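Local coordinates for phosphotriesterase, putative (Deinococcus radiodurans, PDB 4J35), which probably hydrolyses lactones at a two-metal centre, here in a variant engineered toward organophosphate hydrolysis, at residues E119-M124 and A163-E168; G170-T175 and P197-I202; H263-H268 and W287-I292. The protein carries 7 engineered substitutions. All coordinates share one frame; numbering follows the deposited sequence.

Contact 1: E119-M124 and A163-E168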
loop_
_atom_site.group_PDB
_atom_site.type_symbol
_atom_site.label_atom_id
_atom_site.label_comp_id
_atom_site.label_asym_id
_atom_site.label_seq_id
_atom_site.Cartn_x
_atom_site.Cartn_y
_atom_site.Cartn_z
ATOM N N GLU A 119 -12.645 3.183 -19.520
ATOM C CA GLU A 119 -11.426 3.978 -19.662
ATOM C C GLU A 119 -10.439 3.674 -18.566
ATOM O O GLU A 119 -9.224 3.574 -18.811
ATOM C CB GLU A 119 -11.747 5.483 -19.693
ATOM C CG GLU A 119 -12.477 5.860 -20.992
ATOM C CD GLU A 119 -12.967 7.299 -20.988
ATOM O OE1 GLU A 119 -12.964 7.913 -19.906
ATOM O OE2 GLU A 119 -13.350 7.811 -22.061
ATOM N N ILE A 120 -10.951 3.533 -17.349
ATOM C CA ILE A 120 -10.115 3.197 -16.206
ATOM C C ILE A 120 -9.551 1.799 -16.380
ATOM O O ILE A 120 -8.389 1.550 -16.150
ATOM C CB ILE A 120 -10.921 3.290 -14.899
ATOM C CG1 ILE A 120 -11.369 4.744 -14.700
ATOM C CG2 ILE A 120 -10.090 2.770 -13.716
ATOM C CD1 ILE A 120 -12.427 4.928 -13.648
ATOM N N TYR A 121 -10.399 0.875 -16.804
ATOM C CA TYR A 121 -9.951 -0.465 -17.045
ATOM C C TYR A 121 -8.778 -0.463 -18.029
ATOM O O TYR A 121 -7.801 -1.199 -17.816
ATOM C CB TYR A 121 -11.123 -1.295 -17.591
ATOM C CG TYR A 121 -10.678 -2.511 -18.352
ATOM C CD1 TYR A 121 -10.260 -3.657 -17.693
ATOM C CD2 TYR A 121 -10.669 -2.505 -19.738
ATOM C CE1 TYR A 121 -9.843 -4.788 -18.401
ATOM C CE2 TYR A 121 -10.253 -3.612 -20.455
ATOM C CZ TYR A 121 -9.837 -4.747 -19.783
ATOM O OH TYR A 121 -9.435 -5.843 -20.510
ATOM N N GLU A 122 -8.876 0.329 -19.101
ATOM C CA GLU A 122 -7.835 0.325 -20.140
ATOM C C GLU A 122 -6.525 0.850 -19.586
ATOM O O GLU A 122 -5.446 0.333 -19.896
ATOM C CB GLU A 122 -8.224 1.190 -21.328
ATOM C CG GLU A 122 -9.368 0.658 -22.146
ATOM C CD GLU A 122 -9.032 -0.662 -22.863
ATOM O OE1 GLU A 122 -7.833 -1.000 -23.020
ATOM O OE2 GLU A 122 -9.984 -1.360 -23.279
ATOM N N MET A 123 -6.614 1.892 -18.777
ATOM C CA MET A 123 -5.403 2.423 -18.120
ATOM C C MET A 123 -4.773 1.366 -17.221
ATOM O O MET A 123 -3.549 1.109 -17.251
ATOM C CB MET A 123 -5.762 3.678 -17.311
ATOM C CG MET A 123 -4.650 4.150 -16.376
ATOM S SD MET A 123 -5.248 5.500 -15.324
ATOM C CE MET A 123 -5.973 4.502 -14.020
ATOM N N MET A 124 -5.573 0.749 -16.369
ATOM C CA MET A 124 -5.005 -0.232 -15.469
ATOM C C MET A 124 -4.385 -1.372 -16.263
ATOM O O MET A 124 -3.268 -1.792 -15.977
ATOM C CB MET A 124 -6.066 -0.771 -14.523
ATOM C CG MET A 124 -6.487 0.212 -13.452
ATOM S SD MET A 124 -7.879 -0.446 -12.496
ATOM C CE MET A 124 -8.018 0.850 -11.257
ATOM N N ALA A 163 -11.381 -5.235 -10.757
ATOM C CA ALA A 163 -11.775 -6.649 -10.675
ATOM C C ALA A 163 -11.599 -7.314 -12.041
ATOM O O ALA A 163 -11.146 -8.452 -12.162
ATOM C CB ALA A 163 -13.204 -6.787 -10.143
ATOM N N ARG A 164 -11.936 -6.581 -13.085
ATOM C CA ARG A 164 -11.781 -7.074 -14.437
ATOM C C ARG A 164 -10.325 -7.307 -14.809
ATOM O O ARG A 164 -9.964 -8.344 -15.357
ATOM C CB ARG A 164 -12.420 -6.071 -15.383
ATOM C CG ARG A 164 -12.317 -6.423 -16.811
ATOM C CD ARG A 164 -13.151 -5.434 -17.590
ATOM N NE ARG A 164 -13.275 -5.784 -18.996
ATOM C CZ ARG A 164 -13.595 -4.905 -19.945
ATOM N NH1 ARG A 164 -13.809 -3.608 -19.636
ATOM N NH2 ARG A 164 -13.692 -5.325 -21.207
ATOM N N VAL A 165 -9.463 -6.346 -14.511
ATOM C CA VAL A 165 -8.053 -6.558 -14.774
ATOM C C VAL A 165 -7.529 -7.731 -13.949
ATOM O O VAL A 165 -6.690 -8.494 -14.426
ATOM C CB VAL A 165 -7.185 -5.267 -14.460
ATOM C CG1 VAL A 165 -5.742 -5.572 -14.771
ATOM C CG2 VAL A 165 -7.674 -4.113 -15.286
ATOM N N GLN A 166 -8.028 -7.881 -12.722
ATOM C CA GLN A 166 -7.582 -8.964 -11.830
ATOM C C GLN A 166 -7.967 -10.335 -12.450
ATOM O O GLN A 166 -7.186 -11.297 -12.423
ATOM C CB GLN A 166 -8.222 -8.803 -10.441
ATOM C CG GLN A 166 -7.439 -9.416 -9.262
ATOM C CD GLN A 166 -7.260 -10.887 -9.373
ATOM O OE1 GLN A 166 -8.234 -11.635 -9.591
ATOM N NE2 GLN A 166 -6.005 -11.335 -9.291
ATOM N N ARG A 167 -9.160 -10.410 -13.000
ATOM C CA ARG A 167 -9.608 -11.661 -13.592
ATOM C C ARG A 167 -8.747 -12.042 -14.799
ATOM O O ARG A 167 -8.420 -13.211 -14.989
ATOM C CB ARG A 167 -11.095 -11.566 -13.958
ATOM C CG ARG A 167 -11.979 -11.634 -12.722
ATOM C CD ARG A 167 -13.444 -11.439 -13.022
ATOM N NE ARG A 167 -13.924 -12.347 -14.063
ATOM C CZ ARG A 167 -14.045 -13.672 -13.932
ATOM N NH1 ARG A 167 -13.709 -14.284 -12.798
ATOM N NH2 ARG A 167 -14.502 -14.401 -14.949
ATOM N N GLU A 168 -8.361 -11.049 -15.593
ATOM C CA GLU A 168 -7.620 -11.279 -16.827
ATOM C C GLU A 168 -6.120 -11.469 -16.684
ATOM O O GLU A 168 -5.492 -12.081 -17.545
ATOM C CB GLU A 168 -7.844 -10.120 -17.771
ATOM C CG GLU A 168 -9.276 -10.014 -18.229
ATOM C CD GLU A 168 -9.530 -8.762 -19.030
ATOM O OE1 GLU A 168 -10.715 -8.509 -19.330
ATOM O OE2 GLU A 168 -8.550 -8.046 -19.359
#
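R164 lays its guanidinium over one face of the Y121 ring, the two planes 12° apart, in a cation-pi stack that puts CZ 3.7 Å from the ring centroid. NH1 is displaced toward the rim, 3.3 Å from Y121 CD2. With CG anti to the backbone N (chi1 179°) and the chain extended to NE, the aliphatic portion runs over the same face, and CD makes a CH-pi contact. Next along the helix, V165 brings CG2 obliquely to Y121 CD1 at 3.6 Å. The same methyl lies 3.8 Å from M124 CB and so touches two residues of 119-124. One turn after R164, E168 accepts a hydrogen bond from Y121 OH through OE2, at 2.6 Å on its syn lone pair. OE2 lies at the ring edge, in the ring plane, while the carboxylate as a whole is turned 85° to the ring. E168 OE1 forms a long salt bridge with R164 NE. The axes of 119-124 and 163-168 approach to 9.6 Å where helices 116-129 and 153-169 pack, A161 also touching Y121. Hydrogen-bonded to a carboxylate, the phenol is likely to be more electron-rich, which would favour the cation over its face.

Contact 2: G170-T175 and P197-I202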
loop_
_atom_site.group_PDB
_atom_site.type_symbol
_atom_site.label_atom_id
_atom_site.label_comp_id
_atom_site.label_asym_id
_atom_site.label_seq_id
_atom_site.Cartn_x
_atom_site.Cartn_y
_atom_site.Cartn_z
ATOM N N GLY A 170 -4.409 -11.737 -13.238
ATOM C CA GLY A 170 -3.976 -12.265 -11.957
ATOM C C GLY A 170 -3.226 -11.240 -11.103
ATOM O O GLY A 170 -2.662 -11.603 -10.083
ATOM N N VAL A 171 -3.238 -9.973 -11.500
ATOM C CA VAL A 171 -2.466 -8.931 -10.759
ATOM C C VAL A 171 -3.035 -8.847 -9.338
ATOM O O VAL A 171 -4.235 -9.019 -9.140
ATOM C CB VAL A 171 -2.476 -7.569 -11.496
ATOM C CG1 VAL A 171 -3.887 -6.982 -11.579
ATOM C CG2 VAL A 171 -1.542 -6.547 -10.823
ATOM N N PRO A 172 -2.174 -8.639 -8.325
ATOM C CA PRO A 172 -2.695 -8.377 -6.979
ATOM C C PRO A 172 -3.414 -6.996 -6.869
ATOM O O PRO A 172 -3.134 -6.093 -7.646
ATOM C CB PRO A 172 -1.421 -8.328 -6.114
ATOM C CG PRO A 172 -0.300 -8.726 -7.008
ATOM C CD PRO A 172 -0.708 -8.482 -8.383
ATOM N N ILE A 173 -4.293 -6.857 -5.881
ATOM C CA ILE A 173 -4.995 -5.597 -5.583
ATOM C C ILE A 173 -4.708 -5.255 -4.117
ATOM O O ILE A 173 -4.871 -6.124 -3.228
ATOM C CB ILE A 173 -6.532 -5.790 -5.757
ATOM C CG1 ILE A 173 -6.876 -5.961 -7.244
ATOM C CG2 ILE A 173 -7.326 -4.626 -5.169
ATOM C CD1 ILE A 173 -8.357 -6.258 -7.457
ATOM N N ILE A 174 -4.217 -4.033 -3.862
ATOM C CA ILE A 174 -4.114 -3.558 -2.494
ATOM C C ILE A 174 -5.035 -2.365 -2.309
ATOM O O ILE A 174 -5.358 -1.673 -3.259
ATOM C CB ILE A 174 -2.645 -3.177 -2.108
ATOM C CG1 ILE A 174 -2.134 -2.026 -2.951
ATOM C CG2 ILE A 174 -1.747 -4.424 -2.265
ATOM C CD1 ILE A 174 -0.692 -1.629 -2.527
ATOM N N THR A 175 -5.510 -2.145 -1.096
ATOM C CA THR A 175 -6.426 -1.041 -0.913
ATOM C C THR A 175 -6.073 -0.081 0.219
ATOM O O THR A 175 -5.218 -0.349 1.069
ATOM C CB THR A 175 -7.870 -1.491 -0.672
ATOM O OG1 THR A 175 -8.039 -1.885 0.690
ATOM C CG2 THR A 175 -8.226 -2.650 -1.584
ATOM N N PRO A 197 -9.710 -13.857 -4.069
ATOM C CA PRO A 197 -9.404 -13.325 -2.731
ATOM C C PRO A 197 -7.967 -13.580 -2.271
ATOM O O PRO A 197 -7.482 -12.882 -1.384
ATOM C CB PRO A 197 -10.390 -14.045 -1.819
ATOM C CG PRO A 197 -10.817 -15.294 -2.608
ATOM C CD PRO A 197 -10.741 -14.919 -4.042
ATOM N N ALA A 198 -7.284 -14.533 -2.884
ATOM C CA ALA A 198 -5.904 -14.841 -2.493
ATOM C C ALA A 198 -4.925 -13.817 -3.076
ATOM O O ALA A 198 -3.708 -13.905 -2.846
ATOM C CB ALA A 198 -5.527 -16.252 -2.939
ATOM N N ARG A 199 -5.454 -12.834 -3.817
ATOM C CA ARG A 199 -4.639 -11.777 -4.382
ATOM C C ARG A 199 -5.191 -10.401 -4.005
ATOM O O ARG A 199 -4.985 -9.456 -4.714
ATOM C CB ARG A 199 -4.571 -11.889 -5.909
ATOM C CG ARG A 199 -4.131 -13.259 -6.416
ATOM C CD ARG A 199 -2.617 -13.446 -6.331
ATOM N NE ARG A 199 -1.929 -12.807 -7.456
ATOM C CZ ARG A 199 -0.613 -12.815 -7.622
ATOM N NH1 ARG A 199 0.156 -13.449 -6.741
ATOM N NH2 ARG A 199 -0.084 -12.248 -8.687
ATOM N N ILE A 200 -5.884 -10.309 -2.881
ATOM C CA ILE A 200 -6.460 -9.039 -2.459
ATOM C C ILE A 200 -5.945 -8.740 -1.042
ATOM O O ILE A 200 -5.994 -9.605 -0.159
ATOM C CB ILE A 200 -7.990 -9.124 -2.420
ATOM C CG1 ILE A 200 -8.536 -9.167 -3.859
ATOM C CG2 ILE A 200 -8.566 -7.964 -1.638
ATOM C CD1 ILE A 200 -10.015 -9.461 -3.942
ATOM N N MET A 201 -5.430 -7.532 -0.842
ATOM C CA MET A 201 -4.991 -7.118 0.480
ATOM C C MET A 201 -5.803 -5.893 0.854
ATOM O O MET A 201 -5.660 -4.816 0.239
ATOM C CB MET A 201 -3.479 -6.764 0.498
ATOM C CG MET A 201 -2.970 -6.613 1.877
ATOM S SD MET A 201 -1.167 -6.246 1.898
ATOM C CE MET A 201 -1.253 -4.513 1.488
ATOM N N ILE A 202 -6.650 -6.021 1.865
ATOM C CA ILE A 202 -7.461 -4.878 2.243
ATOM C C ILE A 202 -6.620 -4.087 3.201
ATOM O O ILE A 202 -6.184 -4.620 4.224
ATOM C CB ILE A 202 -8.724 -5.258 2.983
ATOM C CG1 ILE A 202 -9.586 -6.191 2.103
ATOM C CG2 ILE A 202 -9.497 -4.012 3.411
ATOM C CD1 ILE A 202 -10.021 -5.557 0.723
#
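R199 reaches back beside P172 to take hold of the carbonyl of G170. Its CB packs 4.1 Å from P172 CA. The chain then folds at chi2 (-79°) and chi3 (-81°), bringing CD and NE round toward the C-terminal end of helix 153-169. NE donates to G170 O at 3.0 Å, almost in line with the carbonyl. NH2 donates to the same oxygen at 3.0 Å, so one acceptor is held side-on by two nitrogens, within the guanidinium plane. The guanidinium has P172 CG over one face, offset toward the rim, while NH2 also touches P172 CD. NH1 bonds to the carbonyls of R320 and the C-terminal G323. An alanine at R199 would probably leave G170 O without both side-chain donors and the chain terminus without this tie. From the arginine's carbonyl onward, the segments run parallel as neighbouring strands of the TIM barrel, the two ends of a beta-alpha-beta unit whose crossover is helix 183-192. I173 N donates to R199 O at 2.9 Å, I173 O accepts from M201 N at 2.8 Å, and T175 N donates to M201 O at 3.0 Å. I173 and I200 share the face covered by L190 of that helix. I174 and M201 lie side by side on the other, I174 CG2 3.8 Å from M201 CE, with helix 307-322 nearby. T175, just before the metal ligand H176, sets OG1 3.7 Å from I202 CG2 and bonds it to Q186 and G203 N.

Contact 3: H263-H268 and W287-I292. With CO (cobalt (II) ion), chain C.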
loop_
_atom_site.group_PDB
_atom_site.type_symbol
_atom_site.label_atom_id
_atom_site.label_comp_id
_atom_site.label_asym_id
_atom_site.label_seq_id
_atom_site.Cartn_x
_atom_site.Cartn_y
_atom_site.Cartn_z
ATOM N N HIS A 263 4.157 0.082 7.203
ATOM C CA HIS A 263 4.134 1.388 7.844
ATOM C C HIS A 263 3.348 2.495 7.137
ATOM O O HIS A 263 3.007 3.508 7.783
ATOM C CB HIS A 263 5.581 1.927 8.025
ATOM C CG HIS A 263 6.549 0.912 8.533
ATOM N ND1 HIS A 263 7.232 0.048 7.705
ATOM C CD2 HIS A 263 6.990 0.663 9.787
ATOM C CE1 HIS A 263 8.067 -0.683 8.432
ATOM N NE2 HIS A 263 7.931 -0.329 9.696
ATOM N N ASP A 264 3.161 2.384 5.821
ATOM C CA ASP A 264 2.585 3.480 5.037
ATOM C C ASP A 264 3.467 4.738 5.183
ATOM O O ASP A 264 2.985 5.865 5.171
ATOM C CB ASP A 264 1.181 3.779 5.514
ATOM C CG ASP A 264 0.365 4.588 4.499
ATOM O OD1 ASP A 264 0.744 4.705 3.319
ATOM O OD2 ASP A 264 -0.650 5.136 4.932
ATOM N N SER A 265 4.761 4.502 5.280
ATOM C CA SER A 265 5.723 5.599 5.523
ATOM C C SER A 265 5.962 6.376 4.239
ATOM O O SER A 265 5.711 5.880 3.140
ATOM C CB SER A 265 7.015 5.011 6.093
ATOM O OG SER A 265 7.759 4.266 5.136
ATOM N N ILE A 266 6.435 7.617 4.359
ATOM C CA ILE A 266 6.744 8.393 3.170
ATOM C C ILE A 266 8.240 8.705 3.281
ATOM O O ILE A 266 8.648 9.369 4.231
ATOM C CB ILE A 266 5.933 9.702 3.139
ATOM C CG1 ILE A 266 4.451 9.423 2.833
ATOM C CG2 ILE A 266 6.531 10.686 2.146
ATOM C CD1 ILE A 266 3.588 10.660 3.135
ATOM N N TRP A 267 9.061 8.219 2.362
ATOM C CA TRP A 267 10.508 8.402 2.549
ATOM C C TRP A 267 10.973 9.752 2.093
ATOM O O TRP A 267 12.012 10.247 2.547
ATOM C CB TRP A 267 11.322 7.362 1.810
ATOM C CG TRP A 267 10.883 5.954 2.069
ATOM C CD1 TRP A 267 9.890 5.518 2.914
ATOM C CD2 TRP A 267 11.422 4.797 1.445
ATOM N NE1 TRP A 267 9.786 4.132 2.843
ATOM C CE2 TRP A 267 10.710 3.676 1.940
ATOM C CE3 TRP A 267 12.449 4.594 0.515
ATOM C CZ2 TRP A 267 10.999 2.376 1.535
ATOM C CZ3 TRP A 267 12.726 3.297 0.109
ATOM C CH2 TRP A 267 11.999 2.207 0.615
ATOM N N HIS A 268 10.238 10.355 1.175
ATOM C CA HIS A 268 10.580 11.706 0.717
ATOM C C HIS A 268 9.320 12.419 0.298
ATOM O O HIS A 268 8.584 11.949 -0.536
ATOM C CB HIS A 268 11.523 11.646 -0.470
ATOM C CG HIS A 268 11.847 12.986 -1.053
ATOM N ND1 HIS A 268 12.891 13.754 -0.599
ATOM C CD2 HIS A 268 11.267 13.689 -2.052
ATOM C CE1 HIS A 268 12.951 14.874 -1.301
ATOM N NE2 HIS A 268 11.979 14.856 -2.192
ATOM N N TRP A 287 6.999 6.484 12.784
ATOM C CA TRP A 287 6.389 6.330 11.480
ATOM C C TRP A 287 7.445 6.393 10.390
ATOM O O TRP A 287 7.568 7.415 9.686
ATOM C CB TRP A 287 5.324 7.398 11.268
ATOM C CG TRP A 287 4.510 7.232 10.039
ATOM C CD1 TRP A 287 3.983 6.056 9.531
ATOM C CD2 TRP A 287 4.082 8.273 9.161
ATOM N NE1 TRP A 287 3.277 6.326 8.390
ATOM C CE2 TRP A 287 3.338 7.677 8.136
ATOM C CE3 TRP A 287 4.285 9.673 9.132
ATOM C CZ2 TRP A 287 2.763 8.422 7.099
ATOM C CZ3 TRP A 287 3.727 10.407 8.088
ATOM C CH2 TRP A 287 2.964 9.778 7.097
ATOM N N HIS A 288 8.202 5.298 10.275
ATOM C CA HIS A 288 9.277 5.182 9.306
ATOM C C HIS A 288 9.571 3.731 9.089
ATOM O O HIS A 288 9.220 2.888 9.904
ATOM C CB HIS A 288 10.545 5.902 9.862
ATOM C CG HIS A 288 11.084 5.266 11.098
ATOM N ND1 HIS A 288 11.894 4.154 11.065
ATOM C CD2 HIS A 288 10.895 5.555 12.407
ATOM C CE1 HIS A 288 12.209 3.806 12.301
ATOM N NE2 HIS A 288 11.603 4.637 13.133
ATOM N N PRO A 289 10.179 3.390 7.958
ATOM C CA PRO A 289 10.121 1.967 7.568
ATOM C C PRO A 289 11.027 0.968 8.295
ATOM O O PRO A 289 11.062 -0.200 7.928
ATOM C CB PRO A 289 10.496 2.007 6.091
ATOM C CG PRO A 289 11.296 3.266 5.953
ATOM C CD PRO A 289 10.642 4.242 6.859
ATOM N N LEU A 290 11.771 1.401 9.308
ATOM C CA LEU A 290 12.591 0.480 10.074
ATOM C C LEU A 290 11.921 0.031 11.373
ATOM O O LEU A 290 12.469 -0.789 12.126
ATOM C CB LEU A 290 13.939 1.211 10.446
ATOM C CG LEU A 290 14.554 1.960 9.270
ATOM C CD1 LEU A 290 15.849 2.719 9.727
ATOM C CD2 LEU A 290 14.923 1.030 8.162
ATOM N N HIS A 291 10.793 0.648 11.691
ATOM C CA HIS A 291 10.077 0.432 12.941
ATOM C C HIS A 291 9.586 -1.016 13.095
ATOM O O HIS A 291 9.678 -1.600 14.176
ATOM C CB HIS A 291 8.932 1.438 13.001
ATOM C CG HIS A 291 7.973 1.243 14.134
ATOM N ND1 HIS A 291 8.374 1.052 15.436
ATOM C CD2 HIS A 291 6.624 1.260 14.159
ATOM C CE1 HIS A 291 7.314 0.952 16.215
ATOM N NE2 HIS A 291 6.236 1.063 15.461
ATOM N N ILE A 292 9.191 -1.663 12.006
ATOM C CA ILE A 292 8.572 -2.972 12.163
ATOM C C ILE A 292 9.697 -3.954 12.508
ATOM O O ILE A 292 9.633 -4.678 13.496
ATOM C CB ILE A 292 7.792 -3.423 10.932
ATOM C CG1 ILE A 292 6.409 -2.802 11.015
ATOM C CG2 ILE A 292 7.733 -4.941 10.901
ATOM C CD1 ILE A 292 5.590 -2.916 9.706
HETATM CO CO CO C . -0.454 4.658 1.461
HETATM O O HOH W 1 6.540 8.685 7.076
HETATM O O HOH W 2 9.480 7.760 6.816
#
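The metal centre of the phosphotriesterase barrel is joined here to the region leading into helix 291-303, because D264, a cobalt ligand, follows H263, whose ring is enclosed by 287-292. D264 OD1 lies 2.2 Å from one of the two cobalt(II) ions, sharing it with H21, H23 and K143, while its OD2 forms a salt bridge with R228. The imidazole of H263, its CG anti to the carbonyl carbon (chi1 -44°), is packed on both faces. P289 CA makes a CH-pi contact on one, 3.6 Å from the ring centroid, and H288 O lies over the same face toward the rim. I292 CD1 covers the opposite face, also 3.6 Å from the centroid. In the ring plane, I292 N donates to H263 NE2 at 3.0 Å. W287 approaches from another direction: its indole NE1 gives a weak hydrogen bond to H263 O, 2.9 Å away. Further along the indole, CZ2 is 3.2 Å from D264 O, and S265 CA lies over one face, toward the rim. S265 OG, hydrogen-bonded to E22, also takes a weak bond from W267 NE1, which packs 3.6 Å from P289 CG. One water accepts from I266 N at 2.9 Å and donates to W287 O, bridging the two segments. H288 opens a type I turn leading into the helix, and its ND1 accepts a capping bond from L290 N. With NE2 used as an acceptor and both faces covered, the H263 ring is probably held against rotation, and its bond to I292 N ties the loop bearing the metal ligand D264 to the region that leads into the helix.

Overall arrangement
The three contacts follow one another along the chain, each closing before the next opens, and all belong to the phosphotriesterase barrel. Contacts 1 and 2 are neighbours, with centres about 13 Å apart: helix 153-169 leads directly into strand 173-174, and Q166 NE2 makes a probable hydrogen bond to V171 O. Contact 3 sits on the opposite side of the chain's centre from both, its centre about 22 Å from that of contact 2 and about 30 Å from that of contact 1. They sample different parts of the barrel: helix-to-helix packing in the outer shell, pairing of adjacent parallel strands, and a loop near the metals. Contact 3 supplies a metal ligand, contact 2 brings the I174 side chain to about 7 Å from a cobalt, and contact 1 lies away from the site.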